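Local coordinates for protein esterase A (Caulobacter crescentus, PDB 5GKV) that probably hydrolyses ester bonds, as a penicillin-binding protein homologue of the serine beta-lactamase family, at residues F47-E52 / R354-A359; L88-L93 / E180-V185; E200-D205 / D287-I292; L204-G209 / G266-P271; R275-L280 / A348-T353. One frame throughout, in Å; residues are numbered along the deposited sequence.

Interaction 1: residues F47-E52 / R354-A359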
# COMPACT_ATOMS: atom_id res chain seq x y z
N PHE A 47 -2.83 -2.12 16.37
CA PHE A 47 -3.22 -0.74 16.59
C PHE A 47 -2.17 -0.10 17.47
O PHE A 47 -1.72 -0.71 18.45
CB PHE A 47 -4.62 -0.65 17.22
CG PHE A 47 -5.19 0.73 17.27
CD1 PHE A 47 -5.70 1.33 16.13
CD2 PHE A 47 -5.24 1.43 18.47
CE1 PHE A 47 -6.24 2.60 16.18
CE2 PHE A 47 -5.78 2.71 18.53
CZ PHE A 47 -6.27 3.30 17.38
N ALA A 48 -1.75 1.12 17.11
CA ALA A 48 -0.62 1.77 17.76
C ALA A 48 -0.99 3.18 18.18
O ALA A 48 -1.74 3.88 17.49
CB ALA A 48 0.62 1.81 16.84
N ILE A 49 -0.44 3.60 19.31
CA ILE A 49 -0.62 4.94 19.85
C ILE A 49 0.76 5.54 19.97
O ILE A 49 1.62 4.98 20.66
CB ILE A 49 -1.34 4.93 21.21
CG1 ILE A 49 -2.76 4.39 21.06
CG2 ILE A 49 -1.35 6.34 21.80
CD1 ILE A 49 -3.46 4.17 22.39
N GLU A 50 0.98 6.66 19.29
CA GLU A 50 2.28 7.33 19.25
C GLU A 50 3.39 6.34 18.93
O GLU A 50 4.43 6.31 19.58
CB GLU A 50 2.53 8.08 20.55
CG GLU A 50 1.41 9.06 20.84
CD GLU A 50 1.56 9.81 22.14
OE1 GLU A 50 2.28 9.32 23.03
OE2 GLU A 50 0.95 10.90 22.26
N GLY A 51 3.16 5.51 17.91
CA GLY A 51 4.15 4.58 17.44
C GLY A 51 4.30 3.30 18.23
O GLY A 51 5.04 2.41 17.80
N GLU A 52 3.61 3.18 19.37
CA GLU A 52 3.69 2.02 20.25
C GLU A 52 2.52 1.10 19.96
O GLU A 52 1.37 1.51 20.14
CB GLU A 52 3.63 2.48 21.70
CG GLU A 52 4.69 3.51 22.06
CD GLU A 52 5.28 3.27 23.44
OE1 GLU A 52 4.62 2.57 24.26
OE2 GLU A 52 6.36 3.82 23.72
N ARG A 354 -4.85 12.37 15.84
CA ARG A 354 -5.05 11.63 17.08
C ARG A 354 -3.80 10.90 17.54
O ARG A 354 -3.78 10.36 18.65
CB ARG A 354 -6.21 10.63 16.92
CG ARG A 354 -7.48 11.22 16.31
CD ARG A 354 -8.31 11.96 17.34
NE ARG A 354 -8.80 11.07 18.39
CZ ARG A 354 -9.97 10.45 18.36
NH1 ARG A 354 -10.80 10.60 17.33
NH2 ARG A 354 -10.32 9.66 19.38
N GLY A 355 -2.75 10.84 16.72
CA GLY A 355 -1.54 10.13 17.10
C GLY A 355 -1.62 8.61 17.00
O GLY A 355 -0.78 7.93 17.59
N VAL A 356 -2.57 8.06 16.25
CA VAL A 356 -2.75 6.62 16.21
C VAL A 356 -2.46 6.10 14.80
O VAL A 356 -2.41 6.86 13.83
CB VAL A 356 -4.16 6.19 16.66
CG1 VAL A 356 -4.47 6.75 18.04
CG2 VAL A 356 -5.22 6.64 15.66
N SER A 357 -2.25 4.79 14.70
CA SER A 357 -2.02 4.13 13.42
C SER A 357 -2.48 2.69 13.56
O SER A 357 -2.70 2.19 14.67
CB SER A 357 -0.54 4.17 13.02
OG SER A 357 0.22 3.52 14.03
N GLY A 358 -2.59 2.00 12.42
CA GLY A 358 -2.98 0.60 12.49
C GLY A 358 -2.79 -0.10 11.17
O GLY A 358 -2.52 0.52 10.13
N ALA A 359 -2.93 -1.42 11.22
CA ALA A 359 -2.90 -2.21 9.99
C ALA A 359 -3.70 -3.48 10.19
O ALA A 359 -3.69 -4.08 11.26
CB ALA A 359 -1.45 -2.55 9.59
O HOH W 1 0.81 5.25 16.30

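Interaction 2: residues L88-L93 / E180-V185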
# COMPACT_ATOMS: atom_id res chain seq x y z
N LEU A 88 5.92 6.67 1.29
CA LEU A 88 6.80 7.11 2.35
C LEU A 88 8.24 7.25 1.85
O LEU A 88 8.92 8.23 2.17
CB LEU A 88 6.72 6.13 3.53
CG LEU A 88 7.47 6.44 4.85
CD1 LEU A 88 6.95 5.51 5.91
CD2 LEU A 88 8.95 6.22 4.77
N LEU A 89 8.73 6.27 1.09
CA LEU A 89 10.11 6.33 0.62
C LEU A 89 10.34 7.55 -0.26
O LEU A 89 11.38 8.22 -0.14
CB LEU A 89 10.48 5.05 -0.12
CG LEU A 89 10.49 3.79 0.75
CD1 LEU A 89 10.70 2.51 -0.09
CD2 LEU A 89 11.57 3.91 1.82
N ILE A 90 9.38 7.89 -1.13
CA ILE A 90 9.50 9.11 -1.92
C ILE A 90 9.44 10.34 -1.02
O ILE A 90 10.24 11.27 -1.17
CB ILE A 90 8.42 9.17 -3.03
CG1 ILE A 90 8.67 8.11 -4.12
CG2 ILE A 90 8.36 10.56 -3.63
CD1 ILE A 90 9.93 8.34 -4.94
N ALA A 91 8.47 10.36 -0.09
CA ALA A 91 8.32 11.50 0.81
C ALA A 91 9.62 11.81 1.55
O ALA A 91 9.94 12.99 1.79
CB ALA A 91 7.21 11.22 1.83
N ARG A 92 10.37 10.78 1.91
CA ARG A 92 11.67 10.98 2.55
C ARG A 92 12.67 11.67 1.62
O ARG A 92 13.38 12.59 2.04
CB ARG A 92 12.22 9.64 3.05
CG ARG A 92 11.52 9.12 4.32
CD ARG A 92 12.11 7.79 4.78
NE ARG A 92 13.35 7.92 5.56
CZ ARG A 92 14.50 7.32 5.25
NH1 ARG A 92 14.60 6.56 4.18
NH2 ARG A 92 15.57 7.49 6.02
N LEU A 93 12.77 11.22 0.36
CA LEU A 93 13.66 11.89 -0.60
C LEU A 93 13.32 13.36 -0.74
O LEU A 93 14.23 14.20 -0.82
CB LEU A 93 13.60 11.25 -1.98
CG LEU A 93 14.16 9.85 -2.17
CD1 LEU A 93 14.03 9.47 -3.65
CD2 LEU A 93 15.62 9.83 -1.73
N GLU A 180 11.25 3.86 -10.02
CA GLU A 180 12.32 4.29 -10.91
C GLU A 180 12.75 5.71 -10.60
O GLU A 180 13.94 6.03 -10.66
CB GLU A 180 11.87 4.14 -12.38
CG GLU A 180 12.90 4.53 -13.42
CD GLU A 180 14.13 3.64 -13.45
OE1 GLU A 180 14.20 2.67 -12.67
OE2 GLU A 180 15.04 3.93 -14.26
N ILE A 181 11.80 6.57 -10.24
CA ILE A 181 12.15 7.89 -9.71
C ILE A 181 13.06 7.73 -8.50
O ILE A 181 14.13 8.36 -8.41
CB ILE A 181 10.88 8.68 -9.35
CG1 ILE A 181 10.05 9.01 -10.62
CG2 ILE A 181 11.23 9.97 -8.59
CD1 ILE A 181 8.67 9.54 -10.28
N PHE A 182 12.67 6.86 -7.56
CA PHE A 182 13.48 6.61 -6.37
C PHE A 182 14.88 6.13 -6.74
O PHE A 182 15.89 6.66 -6.24
CB PHE A 182 12.80 5.58 -5.47
CG PHE A 182 13.54 5.36 -4.18
CD1 PHE A 182 14.54 4.41 -4.08
CD2 PHE A 182 13.24 6.13 -3.07
CE1 PHE A 182 15.23 4.24 -2.89
CE2 PHE A 182 13.93 5.97 -1.89
CZ PHE A 182 14.92 5.02 -1.80
N ARG A 183 14.97 5.10 -7.59
CA ARG A 183 16.25 4.50 -7.95
C ARG A 183 17.19 5.53 -8.57
O ARG A 183 18.37 5.61 -8.21
CB ARG A 183 16.02 3.32 -8.90
CG ARG A 183 17.20 2.38 -9.09
CD ARG A 183 16.92 1.32 -10.18
NE ARG A 183 16.77 1.91 -11.51
CZ ARG A 183 17.72 2.59 -12.16
NH1 ARG A 183 18.92 2.76 -11.60
NH2 ARG A 183 17.48 3.11 -13.36
N ARG A 184 16.68 6.33 -9.50
CA ARG A 184 17.52 7.32 -10.16
C ARG A 184 17.99 8.41 -9.21
O ARG A 184 19.08 8.97 -9.41
CB ARG A 184 16.78 7.94 -11.34
CG ARG A 184 16.34 6.88 -12.32
CD ARG A 184 16.57 7.29 -13.72
NE ARG A 184 16.10 6.26 -14.63
CZ ARG A 184 16.27 6.30 -15.95
NH1 ARG A 184 16.91 7.34 -16.48
NH2 ARG A 184 15.80 5.33 -16.72
N VAL A 185 17.21 8.74 -8.19
CA VAL A 185 17.61 9.79 -7.26
C VAL A 185 18.46 9.24 -6.12
O VAL A 185 19.57 9.72 -5.86
CB VAL A 185 16.37 10.54 -6.73
CG1 VAL A 185 16.77 11.46 -5.58
CG2 VAL A 185 15.74 11.35 -7.84

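Interaction 3: residues E200-D205 / D287-I292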
# COMPACT_ATOMS: atom_id res chain seq x y z
N GLU A 200 15.86 -2.92 8.82
CA GLU A 200 16.94 -3.51 9.62
C GLU A 200 17.22 -2.71 10.89
O GLU A 200 17.20 -3.31 11.97
CB GLU A 200 18.19 -3.70 8.75
CG GLU A 200 18.16 -5.00 7.95
CD GLU A 200 19.29 -5.12 6.92
OE1 GLU A 200 20.14 -4.20 6.84
OE2 GLU A 200 19.31 -6.13 6.18
N PRO A 201 17.44 -1.40 10.86
CA PRO A 201 17.74 -0.70 12.12
C PRO A 201 16.62 -0.75 13.13
O PRO A 201 16.89 -0.82 14.33
CB PRO A 201 18.01 0.75 11.68
CG PRO A 201 18.29 0.67 10.24
CD PRO A 201 17.54 -0.49 9.70
N LEU A 202 15.36 -0.71 12.69
CA LEU A 202 14.24 -0.63 13.61
C LEU A 202 13.59 -1.99 13.89
O LEU A 202 12.61 -2.04 14.64
CB LEU A 202 13.20 0.37 13.08
CG LEU A 202 13.69 1.83 13.03
CD1 LEU A 202 12.66 2.79 12.43
CD2 LEU A 202 14.10 2.30 14.43
N GLY A 203 14.11 -3.07 13.31
CA GLY A 203 13.54 -4.40 13.48
C GLY A 203 12.10 -4.53 13.01
O GLY A 203 11.26 -5.08 13.73
N LEU A 204 11.80 -4.04 11.81
CA LEU A 204 10.46 -4.14 11.24
C LEU A 204 10.39 -5.35 10.32
O LEU A 204 11.22 -5.49 9.42
CB LEU A 204 10.08 -2.87 10.47
CG LEU A 204 10.08 -1.59 11.31
CD1 LEU A 204 9.82 -0.38 10.46
CD2 LEU A 204 9.05 -1.66 12.42
N ASP A 205 9.39 -6.21 10.54
CA ASP A 205 9.21 -7.39 9.70
C ASP A 205 8.40 -7.01 8.46
O ASP A 205 7.22 -7.34 8.31
CB ASP A 205 8.56 -8.52 10.49
CG ASP A 205 8.85 -9.88 9.91
OD1 ASP A 205 9.65 -9.97 8.93
OD2 ASP A 205 8.33 -10.88 10.44
N ASP A 287 10.62 4.77 17.61
CA ASP A 287 11.60 4.27 18.58
C ASP A 287 12.82 5.19 18.66
O ASP A 287 13.96 4.74 18.68
CB ASP A 287 12.02 2.83 18.25
CG ASP A 287 10.82 1.87 18.14
OD1 ASP A 287 9.71 2.21 18.62
OD2 ASP A 287 11.00 0.77 17.57
N GLY A 288 12.56 6.50 18.67
CA GLY A 288 13.61 7.48 18.83
C GLY A 288 14.34 7.90 17.56
O GLY A 288 15.18 8.80 17.63
N ARG A 289 14.06 7.28 16.42
CA ARG A 289 14.78 7.56 15.18
C ARG A 289 13.89 8.38 14.25
O ARG A 289 12.77 7.96 13.93
CB ARG A 289 15.21 6.26 14.50
CG ARG A 289 15.88 6.45 13.14
CD ARG A 289 16.38 5.13 12.54
NE ARG A 289 17.30 4.44 13.45
CZ ARG A 289 18.58 4.20 13.19
NH1 ARG A 289 19.11 4.58 12.03
NH2 ARG A 289 19.33 3.57 14.08
N SER A 290 14.37 9.55 13.83
CA SER A 290 13.62 10.39 12.90
C SER A 290 13.67 9.80 11.49
O SER A 290 14.75 9.70 10.89
CB SER A 290 14.16 11.82 12.90
OG SER A 290 13.37 12.65 12.04
N LEU A 291 12.51 9.40 10.95
CA LEU A 291 12.42 8.95 9.57
C LEU A 291 12.13 10.09 8.59
O LEU A 291 12.49 9.98 7.42
CB LEU A 291 11.31 7.90 9.43
CG LEU A 291 11.52 6.64 10.25
CD1 LEU A 291 10.39 5.66 10.04
CD2 LEU A 291 12.86 6.04 9.87
N ILE A 292 11.49 11.16 9.06
CA ILE A 292 11.02 12.25 8.22
C ILE A 292 10.59 13.38 9.15
O ILE A 292 10.24 13.12 10.30
CB ILE A 292 9.86 11.77 7.32
CG1 ILE A 292 9.42 12.85 6.33
CG2 ILE A 292 8.66 11.31 8.18
CD1 ILE A 292 8.52 12.33 5.21
O HOH W 2 13.20 -0.18 17.26

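Interaction 4: residues L204-G209 / G266-P271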
# COMPACT_ATOMS: atom_id res chain seq x y z
N LEU A 204 11.80 -4.04 11.81
CA LEU A 204 10.46 -4.14 11.24
C LEU A 204 10.39 -5.35 10.32
O LEU A 204 11.22 -5.49 9.42
CB LEU A 204 10.08 -2.87 10.47
CG LEU A 204 10.08 -1.59 11.31
CD1 LEU A 204 9.82 -0.38 10.46
CD2 LEU A 204 9.05 -1.66 12.42
N ASP A 205 9.39 -6.21 10.54
CA ASP A 205 9.21 -7.39 9.70
C ASP A 205 8.40 -7.01 8.46
O ASP A 205 7.22 -7.34 8.31
CB ASP A 205 8.56 -8.52 10.49
CG ASP A 205 8.85 -9.88 9.91
OD1 ASP A 205 9.65 -9.97 8.93
OD2 ASP A 205 8.33 -10.88 10.44
N LEU A 206 9.07 -6.28 7.56
CA LEU A 206 8.46 -5.68 6.38
C LEU A 206 9.50 -5.68 5.27
O LEU A 206 10.66 -5.32 5.50
CB LEU A 206 7.96 -4.26 6.68
CG LEU A 206 7.75 -3.35 5.46
CD1 LEU A 206 6.54 -3.81 4.61
CD2 LEU A 206 7.64 -1.88 5.86
N TRP A 207 9.08 -6.09 4.07
CA TRP A 207 9.99 -6.40 2.99
C TRP A 207 9.39 -5.99 1.65
O TRP A 207 8.21 -6.22 1.40
CB TRP A 207 10.28 -7.91 2.92
CG TRP A 207 10.65 -8.55 4.20
CD1 TRP A 207 9.84 -8.79 5.28
CD2 TRP A 207 11.94 -9.07 4.55
NE1 TRP A 207 10.55 -9.41 6.28
CE2 TRP A 207 11.84 -9.60 5.86
CE3 TRP A 207 13.17 -9.15 3.88
CZ2 TRP A 207 12.92 -10.19 6.51
CZ3 TRP A 207 14.25 -9.73 4.53
CH2 TRP A 207 14.11 -10.25 5.84
N ILE A 208 10.21 -5.42 0.78
CA ILE A 208 9.89 -5.33 -0.64
C ILE A 208 11.03 -6.03 -1.37
O ILE A 208 12.17 -5.55 -1.36
CB ILE A 208 9.72 -3.88 -1.12
CG1 ILE A 208 8.55 -3.21 -0.38
CG2 ILE A 208 9.48 -3.85 -2.63
CD1 ILE A 208 8.34 -1.72 -0.76
N GLY A 209 10.72 -7.18 -1.97
CA GLY A 209 11.75 -8.11 -2.39
C GLY A 209 12.11 -9.05 -1.25
O GLY A 209 12.88 -8.70 -0.36
N GLY A 266 5.00 -6.15 -1.63
CA GLY A 266 5.49 -6.11 -0.27
C GLY A 266 4.94 -7.27 0.55
O GLY A 266 3.85 -7.79 0.29
N HIS A 267 5.72 -7.68 1.55
CA HIS A 267 5.33 -8.69 2.52
C HIS A 267 5.61 -8.17 3.93
O HIS A 267 6.70 -7.64 4.19
CB HIS A 267 6.10 -10.00 2.31
CG HIS A 267 5.66 -10.76 1.10
ND1 HIS A 267 6.04 -10.40 -0.18
CD2 HIS A 267 4.86 -11.85 0.96
CE1 HIS A 267 5.49 -11.23 -1.05
NE2 HIS A 267 4.77 -12.12 -0.38
N ALA A 268 4.65 -8.35 4.84
CA ALA A 268 4.82 -7.78 6.17
C ALA A 268 3.89 -8.47 7.16
O ALA A 268 2.97 -9.20 6.77
CB ALA A 268 4.56 -6.27 6.19
N THR A 269 4.10 -8.17 8.43
CA THR A 269 3.13 -8.44 9.48
C THR A 269 2.36 -7.16 9.79
O THR A 269 2.80 -6.04 9.47
CB THR A 269 3.79 -8.93 10.77
OG1 THR A 269 4.56 -7.86 11.33
CG2 THR A 269 4.66 -10.16 10.52
N ALA A 270 1.20 -7.32 10.43
CA ALA A 270 0.40 -6.15 10.78
C ALA A 270 1.13 -5.20 11.73
O ALA A 270 1.14 -3.99 11.47
CB ALA A 270 -0.95 -6.62 11.35
N PRO A 271 1.79 -5.67 12.80
CA PRO A 271 2.51 -4.71 13.66
C PRO A 271 3.62 -3.96 12.94
O PRO A 271 3.90 -2.80 13.27
CB PRO A 271 3.08 -5.59 14.78
CG PRO A 271 2.25 -6.82 14.77
CD PRO A 271 1.86 -7.04 13.35
O HOH W 3 8.37 -8.87 -1.75

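Interaction 5: residues R275-L280 / A348-T353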
# COMPACT_ATOMS: atom_id res chain seq x y z
N ARG A 275 3.64 0.04 13.16
CA ARG A 275 4.77 0.80 13.68
C ARG A 275 5.27 1.81 12.66
O ARG A 275 5.53 2.97 13.00
CB ARG A 275 5.88 -0.15 14.11
CG ARG A 275 5.50 -1.05 15.28
CD ARG A 275 6.62 -2.01 15.66
NE ARG A 275 7.85 -1.29 15.95
CZ ARG A 275 9.08 -1.79 15.77
NH1 ARG A 275 9.24 -3.02 15.30
NH2 ARG A 275 10.14 -1.05 16.06
N LEU A 276 5.39 1.40 11.39
CA LEU A 276 5.88 2.30 10.36
C LEU A 276 4.94 3.48 10.16
O LEU A 276 5.36 4.65 10.18
CB LEU A 276 6.10 1.55 9.04
CG LEU A 276 6.66 2.40 7.88
CD1 LEU A 276 8.04 2.93 8.23
CD2 LEU A 276 6.72 1.60 6.61
N MET A 277 3.64 3.20 9.98
CA MET A 277 2.67 4.28 9.88
C MET A 277 2.58 5.06 11.19
O MET A 277 2.27 6.26 11.18
CB MET A 277 1.29 3.75 9.49
CG MET A 277 1.23 3.05 8.14
SD MET A 277 1.85 4.03 6.75
CE MET A 277 0.42 5.09 6.51
N GLY A 278 2.84 4.39 12.32
CA GLY A 278 2.86 5.09 13.60
C GLY A 278 3.87 6.22 13.64
O GLY A 278 3.62 7.27 14.24
N ALA A 279 5.03 6.03 13.00
CA ALA A 279 6.01 7.11 12.92
C ALA A 279 5.43 8.32 12.20
O ALA A 279 5.65 9.47 12.62
CB ALA A 279 7.28 6.63 12.23
N LEU A 280 4.67 8.10 11.12
CA LEU A 280 3.99 9.19 10.42
C LEU A 280 2.86 9.80 11.26
O LEU A 280 2.46 10.94 10.99
CB LEU A 280 3.45 8.70 9.08
CG LEU A 280 4.43 7.93 8.19
CD1 LEU A 280 3.80 7.64 6.82
CD2 LEU A 280 5.72 8.74 8.03
N ALA A 348 -3.20 -0.24 5.78
CA ALA A 348 -2.42 0.39 6.84
C ALA A 348 -2.68 1.88 6.79
O ALA A 348 -2.80 2.45 5.70
CB ALA A 348 -0.93 0.09 6.69
N PHE A 349 -2.80 2.51 7.96
CA PHE A 349 -3.15 3.93 7.98
C PHE A 349 -2.45 4.63 9.13
O PHE A 349 -2.05 4.00 10.13
CB PHE A 349 -4.66 4.13 8.10
CG PHE A 349 -5.19 3.79 9.47
CD1 PHE A 349 -5.43 2.46 9.82
CD2 PHE A 349 -5.38 4.78 10.43
CE1 PHE A 349 -5.89 2.14 11.10
CE2 PHE A 349 -5.83 4.46 11.71
CZ PHE A 349 -6.09 3.15 12.04
N ALA A 350 -2.36 5.96 9.02
CA ALA A 350 -1.85 6.84 10.05
C ALA A 350 -2.84 7.97 10.29
O ALA A 350 -3.46 8.46 9.35
CB ALA A 350 -0.49 7.44 9.66
N ASP A 351 -2.96 8.39 11.54
CA ASP A 351 -3.81 9.52 11.92
C ASP A 351 -2.94 10.48 12.72
O ASP A 351 -2.79 10.32 13.94
CB ASP A 351 -5.03 9.05 12.70
CG ASP A 351 -5.94 10.18 13.14
OD1 ASP A 351 -5.59 11.38 12.94
OD2 ASP A 351 -7.00 9.86 13.71
N PRO A 352 -2.33 11.47 12.07
CA PRO A 352 -1.47 12.40 12.82
C PRO A 352 -2.24 13.25 13.81
O PRO A 352 -1.64 13.71 14.78
CB PRO A 352 -0.84 13.27 11.72
CG PRO A 352 -0.94 12.45 10.48
CD PRO A 352 -2.24 11.68 10.61
N THR A 353 -3.54 13.47 13.58
CA THR A 353 -4.31 14.33 14.48
C THR A 353 -4.52 13.67 15.83
O THR A 353 -4.41 14.32 16.87
CB THR A 353 -5.66 14.66 13.84
OG1 THR A 353 -5.43 15.35 12.60
CG2 THR A 353 -6.48 15.53 14.76

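Interaction 1: residues F47-E52 / R354-A359
Strand 42-49 and strand 356-362 pair antiparallel inside the large sheet, with Phe47, Ala48 and Ile49 opposite Gly358, Ser357 and Val356. Ala48 and Ser357 form the hydrogen-bonded pair, joined by Ala48 N to Ser357 O at 2.8 Å and Ser357 N to Ala48 O at 3.0 Å. Just beyond, Glu50 N gives a nearly straight bond to Gly355 O (165°), where a type I' turn from Ile49 to Glu52 sends the chain into strand 52-60. Gly355 has positive phi, a geometry glycine takes readily, and with Val356 it makes a G1 bulge opposite Asp351. Phe47 has CG anti to its backbone N (chi1 -171°), and its ring slants across the neighbouring strand: CD1 lies 3.4 Å from Ser357 O and CZ 3.7 Å from Val356 CB. Gly358 suits its place opposite Phe47, where a beta carbon would come up against Phe47 CD1. Helix 373-384 covers this side through Ala382 and Tyr383. On the other face Ala48 CB meets Ser357 OG at 3.3 Å. That hydroxyl bonds to Ala274 O of helix 270-281 and accepts from a water that also takes Gly51 N. The serine therefore joins strand, turn and helix while its own polar atom stays satisfied in a buried place.

Interaction 2: residues L88-L93 / E180-V185
Helices 82-95 and 173-186 of the helical region meet through Leu89, Ile90 and Leu93 against Ile181, Phe182 and Val185. The segment axes stay 10.3 Å apart at 38°, bridged by large apolar side chains. Phe182 contributes the largest share of the buried surface: with CG anti to the backbone N (chi1 -175°), its ring reaches helix 82-95. Leu93 crosses it at about a right angle, with CD1 3.5 Å from Phe182 CD2, while Leu89 CB lies 4.0 Å from Phe182 CE2. Ile90 slides past in the opposite direction, its CD1 4.0 Å from Phe182 CB and 4.2 Å from Ile181 CG2. Leu93 CD1 also reaches Val185 CG1 at 3.9 Å, and Met190 of helix 190-202 closes over Leu89, Ile90 and Phe182. Off the interface Arg183 grips Glu180 side-on, NE on OE1 and NH2 on OE2, whereas Arg184 puts both NE and NH2 on OE2, which lies in its guanidinium plane. The arginines would be expected to balance this buried charge, though Arg184 also pairs with Glu111; Trp147 NE1 bonds to OE1. Helix 82-95 begins at a Ser-Thr-Thr-Lys sequence matching the Ser-x-x-Lys motif, as in serine beta-lactamases and penicillin-binding proteins.

Interaction 3: residues E200-D205 / D287-I292
The guanidinium of Arg289 has Pro201 CB over the centre of one face, 3.8 Å above it, so that a single apolar carbon covers that face. Leu202 CD2 approaches the same group obliquely, 4.0 Å from Arg289 NE. The pair joins the C-terminal end of helix 190-202, closed by a Schellman motif, to a small hairpin of strands 285-286 and 289-290. Gly203, the first residue past the helix, has the positive phi of the Schellman motif. In the hairpin's turn Asp287 and Gly288 also have positive phi, and at Gly288 a side chain would collide with the carbonyl of Asp287. Arg289 leaves the strand with CG anti to the backbone N, then bends at chi3 (-56°), which sets NE beside Leu202. Farther inward, Leu202 and Leu291 reach toward each other tip to tip, CD1 to CD2 at 4.1 Å, with Leu286 alongside; Leu291 is buried and suits the inward place. Arg275 of helix 270-281 ties both sides together, bonding to Leu202 O and Gly203 O and forming a salt bridge with Asp287. Across the aspartate's aliphatic part the contact is looser, with Asp287 CB 4.4 Å from Leu202 CD2.

Interaction 4: residues L204-G209 / G266-P271
Backbone bonds between Trp207 and His267 hold strand 206-208 against strand 266-268, antiparallel at 167°. Trp207 N reaches His267 O at 2.8 Å, and His267 N returns a straighter bond to Trp207 O at 2.9 Å (165°). Farther along, Thr269 N gives a longer bond to Asp205 O, 3.2 Å. CA-H...O contacts fill in between, such as Leu206 CA to His267 O at 3.4 Å. Gly266 CA makes the same kind of contact with Trp207 O.

Among the polar side chains, Asp205, centre of an inverse gamma turn, has CG anti to the backbone N, which swings its carboxylate toward the indole. OD1 lies in the plane of the Trp207 ring and accepts from NE1 at 2.9 Å (172°), which fixes the indole's tilt. OD2 makes a salt bridge with Arg217 and touches Thr269 CG2, where Asp205 and Thr269 cross at about a right angle. His267 O also lies at the indole edge, 3.5 Å from Trp207 CD1. A water accepts from Gly209 N at 2.9 Å and pairs with His267 ND1, which has a weak bond with Asn265 O. Gly209 has backbone angles at which a side chain would press on the carbonyl of Ile208.

These two strands, with 76-77 beyond 266-268, form the small three-stranded sheet, from which the chain runs on into helix 270-281. Thr269 is its N-cap, OG1 making a weak bond to Ala272 N.

On the other, apolar face Leu206 CD1 packs on Ala268 CB at 3.5 Å, a closeness the small alanine permits, and Leu206 also meets Ala272 and Leu276.

Interaction 5: residues R275-L280 / A348-T353
Asp351, next to the Ala350 that packs on Met277, has its carboxylate gripped by several groups: OD2 by Tyr383 OH and Thr334 OG1, OD1 by Arg354 N and, weakly, by Thr353 N at 3.0 Å. Its side chain leaves the strand away from helix 270-281, as does that of Phe349, which meets Ile379 and Tyr383 of helix 373-384. The contact with helix 270-281 is apolar and uses Ala348 and Ala350 on the other face. Because alanine is small, the axes of helix and strand approach to 6.9 Å at 25°. Met277 makes most of the helix's contacts with the strand: CB lies 3.4 Å from Phe349 O, and CG 3.9 Å from Ala348 CB. The chain then bends at chi2 and chi3, and chi3 (-78°) lays CE 4.0 Å from Ala350 CB. A flexible unbranched side chain is suited to folding over this surface. Ala350 CB also lies 3.4 Å from Met277 O. One turn on, Leu280 CB meets Ala350 CB at 4.2 Å, and Pro352 CG reaches Leu280 O at 3.8 Å. Helices on both faces of an antiparallel sheet, here 270-281 and 373-384, are the arrangement found in the alpha/beta domain of serine beta-lactamases.

How the interactions relate
All five contacts lie in one beta-lactamase-type fold, with interactions 2 to 5 nested inside the loop closed by interaction 1. Interactions 1 and 5, centres about 6 Å apart, share the large sheet, where strands 356-362 and 347-351 are neighbours. Helix 270-281 is the hub: it starts in interaction 4, packs on the sheet in interaction 5, and sends Arg275 to interaction 3 and Leu276 and Leu280 to Leu88 of interaction 2. Interaction 2, centred about 25 Å from interaction 1, closes before the other three open. Interactions 3 and 4 share Leu204 and Asp205; 3 and 5 cross along the chain, while 4 closes before 5 opens. One central helix thereby joins helical region and sheet.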